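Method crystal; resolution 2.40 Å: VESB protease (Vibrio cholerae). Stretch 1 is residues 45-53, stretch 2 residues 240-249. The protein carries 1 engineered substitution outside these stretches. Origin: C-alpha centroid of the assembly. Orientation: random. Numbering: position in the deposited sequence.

Stretch 1 (45-53) FLGGRYVLT
Stretch 2 240-249: WITKHTNQLS

Stretch 1 is a bent β segment. The strand of Phe45 leads through Leu46 into a type II' turn from Gly47 to Tyr50, and the chain continues as a strand to Thr53. Leu46 N bonds to Tyr50 O at 2.8 Å, and Tyr50 N to Gly47 O at 3.1 Å. At Gly47 (phi/psi 114/155) a CB would be jammed against Leu46 O, so the site calls for glycine. Gly48 has positive phi (65/-118), which favours glycine.

Stretch 2 is the last turn of a helix, a loop, and the start of a strand. The CA atoms of Tyr50 and Thr245 lie 6.4 Å apart, and those of Leu52 and Ile241 8.3 Å, so the register runs in opposite directions. The contact buries 303 Å², both sides summed.

Trp240 has chi1 t and chi2 89°. It makes no close contact across; its O accepts from His244. Ile241 (phi/psi -66/-46, chi m, t) points toward stretch 1. Its CG2 lies 4.0 Å from Leu46 CD1, and its CD1 4.3 Å from Leu52 CD1. Leu46 (m, t) also points toward stretch 2. Leu52 (t, p) starts sideways, but its end comes nearer. Branched apolar side chains suit this patch. Thr242 and Lys243 continue the helix, out of reach.

His244 (-104/14) is the first residue to leave helical angles. Its chi1 is m and chi2 89°. ND1 donates to Trp240 O at 2.9 Å, and N to the same oxygen at 3.1 Å. The ring thus turns back to the helix, while His244 O lies 3.8 Å from Tyr50 CE1.

Thr245 (-129/38, chi1 p) has its CA over one face of the Tyr50 ring, 3.6 Å from the centroid and 10° off the normal, a CH-pi contact. Its OG1 donates to Ile241 O at 2.8 Å. Its CG2 is 3.9 Å from Leu46 CD1 and 3.7 Å from Tyr50 CG. Threonine thus offers both a polar and an apolar branch.

Tyr50 (-122/138, chi1 m, chi2 -75°) is buried and points toward stretch 2. Its ring lies under Thr245 CA and carries the hydroxyl to Gln247 N, so tyrosine supplies both an aromatic face and a polar end. Asn246 (-110/19, chi1 t) points its CB away. Gln247 takes positive phi (60/27), with chi m, t, 100°. Its N donates to Tyr50 OH at 2.9 Å and 133°, the one direct hydrogen bond across.

Leu248 (-115/106, chi t, p) begins the strand and points away. A water lies 2.6 Å from Tyr50 OH and donates a weak bond to Leu248 O at 3.0 Å. Ser249 (-97/128, chi1 t) points toward stretch 1 without touching it.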

# COMPACT_ATOMS: atom_id res chain seq x y z
N PHE A 45 7.05 -2.25 8.22
CA PHE A 45 6.62 -1.16 9.09
C PHE A 45 7.41 0.09 8.75
O PHE A 45 8.64 0.04 8.79
CB PHE A 45 6.82 -1.55 10.55
CG PHE A 45 6.41 -0.47 11.53
CD1 PHE A 45 5.18 0.13 11.44
CD2 PHE A 45 7.27 -0.06 12.56
CE1 PHE A 45 4.81 1.13 12.33
CE2 PHE A 45 6.91 0.94 13.46
CZ PHE A 45 5.68 1.53 13.33
N LEU A 46 6.74 1.20 8.40
CA LEU A 46 7.47 2.42 7.98
C LEU A 46 7.73 3.40 9.12
O LEU A 46 8.48 4.36 8.95
CB LEU A 46 6.75 3.15 6.87
CG LEU A 46 6.46 2.34 5.62
CD1 LEU A 46 5.47 3.06 4.74
CD2 LEU A 46 7.73 2.09 4.85
N GLY A 47 7.13 3.15 10.27
CA GLY A 47 7.24 4.06 11.41
C GLY A 47 5.88 4.68 11.71
O GLY A 47 4.99 4.77 10.82
N GLY A 48 5.70 5.07 12.97
CA GLY A 48 4.47 5.72 13.39
C GLY A 48 3.36 4.74 13.28
O GLY A 48 3.40 3.72 13.90
N ARG A 49 2.38 5.03 12.45
CA ARG A 49 1.25 4.14 12.30
C ARG A 49 1.11 3.59 10.87
O ARG A 49 0.02 3.22 10.47
CB ARG A 49 -0.04 4.84 12.76
CG ARG A 49 -0.43 6.10 11.98
CD ARG A 49 -1.85 6.56 12.27
NE ARG A 49 -1.91 7.39 13.47
CZ ARG A 49 -2.59 7.11 14.59
NH1 ARG A 49 -3.30 5.99 14.71
NH2 ARG A 49 -2.54 7.95 15.60
N TYR A 50 2.21 3.47 10.13
CA TYR A 50 2.11 3.08 8.74
C TYR A 50 2.86 1.82 8.37
O TYR A 50 4.01 1.61 8.76
CB TYR A 50 2.58 4.20 7.85
CG TYR A 50 1.82 5.48 8.05
CD1 TYR A 50 0.54 5.62 7.55
CD2 TYR A 50 2.39 6.57 8.73
CE1 TYR A 50 -0.18 6.79 7.73
CE2 TYR A 50 1.68 7.76 8.91
CZ TYR A 50 0.39 7.86 8.40
OH TYR A 50 -0.34 9.00 8.55
N VAL A 51 2.19 1.01 7.56
CA VAL A 51 2.72 -0.22 7.02
C VAL A 51 2.64 -0.19 5.49
O VAL A 51 1.66 0.27 4.92
CB VAL A 51 1.85 -1.37 7.52
CG1 VAL A 51 2.15 -2.64 6.77
CG2 VAL A 51 2.05 -1.54 9.02
N LEU A 52 3.69 -0.69 4.85
CA LEU A 52 3.78 -0.74 3.39
C LEU A 52 3.51 -2.16 2.96
O LEU A 52 4.02 -3.12 3.58
CB LEU A 52 5.20 -0.38 2.96
CG LEU A 52 5.51 -0.45 1.47
CD1 LEU A 52 4.58 0.44 0.66
CD2 LEU A 52 6.97 -0.08 1.21
N THR A 53 2.69 -2.31 1.93
CA THR A 53 2.29 -3.63 1.48
C THR A 53 1.82 -3.55 0.04
O THR A 53 2.00 -2.52 -0.60
CB THR A 53 1.21 -4.21 2.40
OG1 THR A 53 1.08 -5.61 2.13
CG2 THR A 53 -0.11 -3.58 2.16
N TRP A 240 4.79 8.74 -3.73
CA TRP A 240 3.43 8.27 -3.48
C TRP A 240 3.32 7.83 -2.02
O TRP A 240 2.33 8.12 -1.33
CB TRP A 240 3.02 7.17 -4.45
CG TRP A 240 1.64 6.71 -4.22
CD1 TRP A 240 0.51 7.22 -4.79
CD2 TRP A 240 1.22 5.68 -3.32
NE1 TRP A 240 -0.60 6.55 -4.32
CE2 TRP A 240 -0.19 5.61 -3.40
CE3 TRP A 240 1.89 4.82 -2.43
CZ2 TRP A 240 -0.93 4.72 -2.65
CZ3 TRP A 240 1.15 3.95 -1.68
CH2 TRP A 240 -0.26 3.91 -1.80
N ILE A 241 4.38 7.19 -1.53
CA ILE A 241 4.41 6.70 -0.16
C ILE A 241 4.42 7.86 0.82
O ILE A 241 3.70 7.85 1.80
CB ILE A 241 5.65 5.81 0.09
CG1 ILE A 241 5.50 4.52 -0.72
CG2 ILE A 241 5.81 5.46 1.57
CD1 ILE A 241 6.78 3.78 -0.96
N THR A 242 5.25 8.85 0.55
CA THR A 242 5.34 10.03 1.39
C THR A 242 3.99 10.70 1.48
O THR A 242 3.56 11.08 2.56
CB THR A 242 6.36 10.99 0.80
OG1 THR A 242 7.63 10.36 0.85
CG2 THR A 242 6.38 12.33 1.56
N LYS A 243 3.31 10.81 0.35
CA LYS A 243 2.00 11.45 0.29
C LYS A 243 0.96 10.70 1.13
O LYS A 243 0.06 11.34 1.68
CB LYS A 243 1.53 11.60 -1.16
CG LYS A 243 0.03 11.83 -1.28
CD LYS A 243 -0.46 12.15 -2.69
CE LYS A 243 -1.97 12.05 -2.74
NZ LYS A 243 -2.55 12.63 -3.98
N HIS A 244 1.07 9.37 1.25
CA HIS A 244 0.09 8.61 2.01
C HIS A 244 0.55 8.16 3.39
O HIS A 244 -0.10 7.34 4.02
CB HIS A 244 -0.42 7.46 1.16
CG HIS A 244 -1.18 7.91 -0.03
ND1 HIS A 244 -0.58 8.17 -1.25
CD2 HIS A 244 -2.50 8.19 -0.20
CE1 HIS A 244 -1.49 8.62 -2.10
NE2 HIS A 244 -2.66 8.63 -1.50
N THR A 245 1.65 8.73 3.89
CA THR A 245 2.11 8.49 5.26
C THR A 245 2.36 9.83 5.93
O THR A 245 3.30 10.01 6.71
CB THR A 245 3.42 7.68 5.26
OG1 THR A 245 4.40 8.37 4.46
CG2 THR A 245 3.20 6.25 4.70
N ASN A 246 1.47 10.78 5.63
CA ASN A 246 1.68 12.19 5.91
C ASN A 246 0.75 12.71 7.02
O ASN A 246 0.50 13.91 7.15
CB ASN A 246 1.44 12.95 4.60
CG ASN A 246 2.23 14.23 4.50
OD1 ASN A 246 3.05 14.56 5.35
ND2 ASN A 246 1.95 15.00 3.45
N GLN A 247 0.21 11.80 7.82
CA GLN A 247 -0.62 12.17 8.99
C GLN A 247 -1.88 12.98 8.66
O GLN A 247 -2.40 13.75 9.48
CB GLN A 247 0.22 12.87 10.05
CG GLN A 247 1.45 12.07 10.47
CD GLN A 247 2.31 12.83 11.45
OE1 GLN A 247 2.24 12.60 12.66
NE2 GLN A 247 3.10 13.78 10.94
N LEU A 248 -2.36 12.78 7.44
CA LEU A 248 -3.68 13.23 7.02
C LEU A 248 -4.45 11.94 6.74
O LEU A 248 -4.20 11.27 5.75
CB LEU A 248 -3.57 14.08 5.75
CG LEU A 248 -4.88 14.53 5.09
CD1 LEU A 248 -5.77 15.20 6.12
CD2 LEU A 248 -4.65 15.44 3.89
N SER A 249 -5.36 11.61 7.64
CA SER A 249 -6.15 10.39 7.53
C SER A 249 -7.51 10.66 6.90
O SER A 249 -8.30 11.49 7.38
CB SER A 249 -6.35 9.76 8.89
OG SER A 249 -7.18 8.62 8.78
O HOH W 1 -2.45 9.21 6.99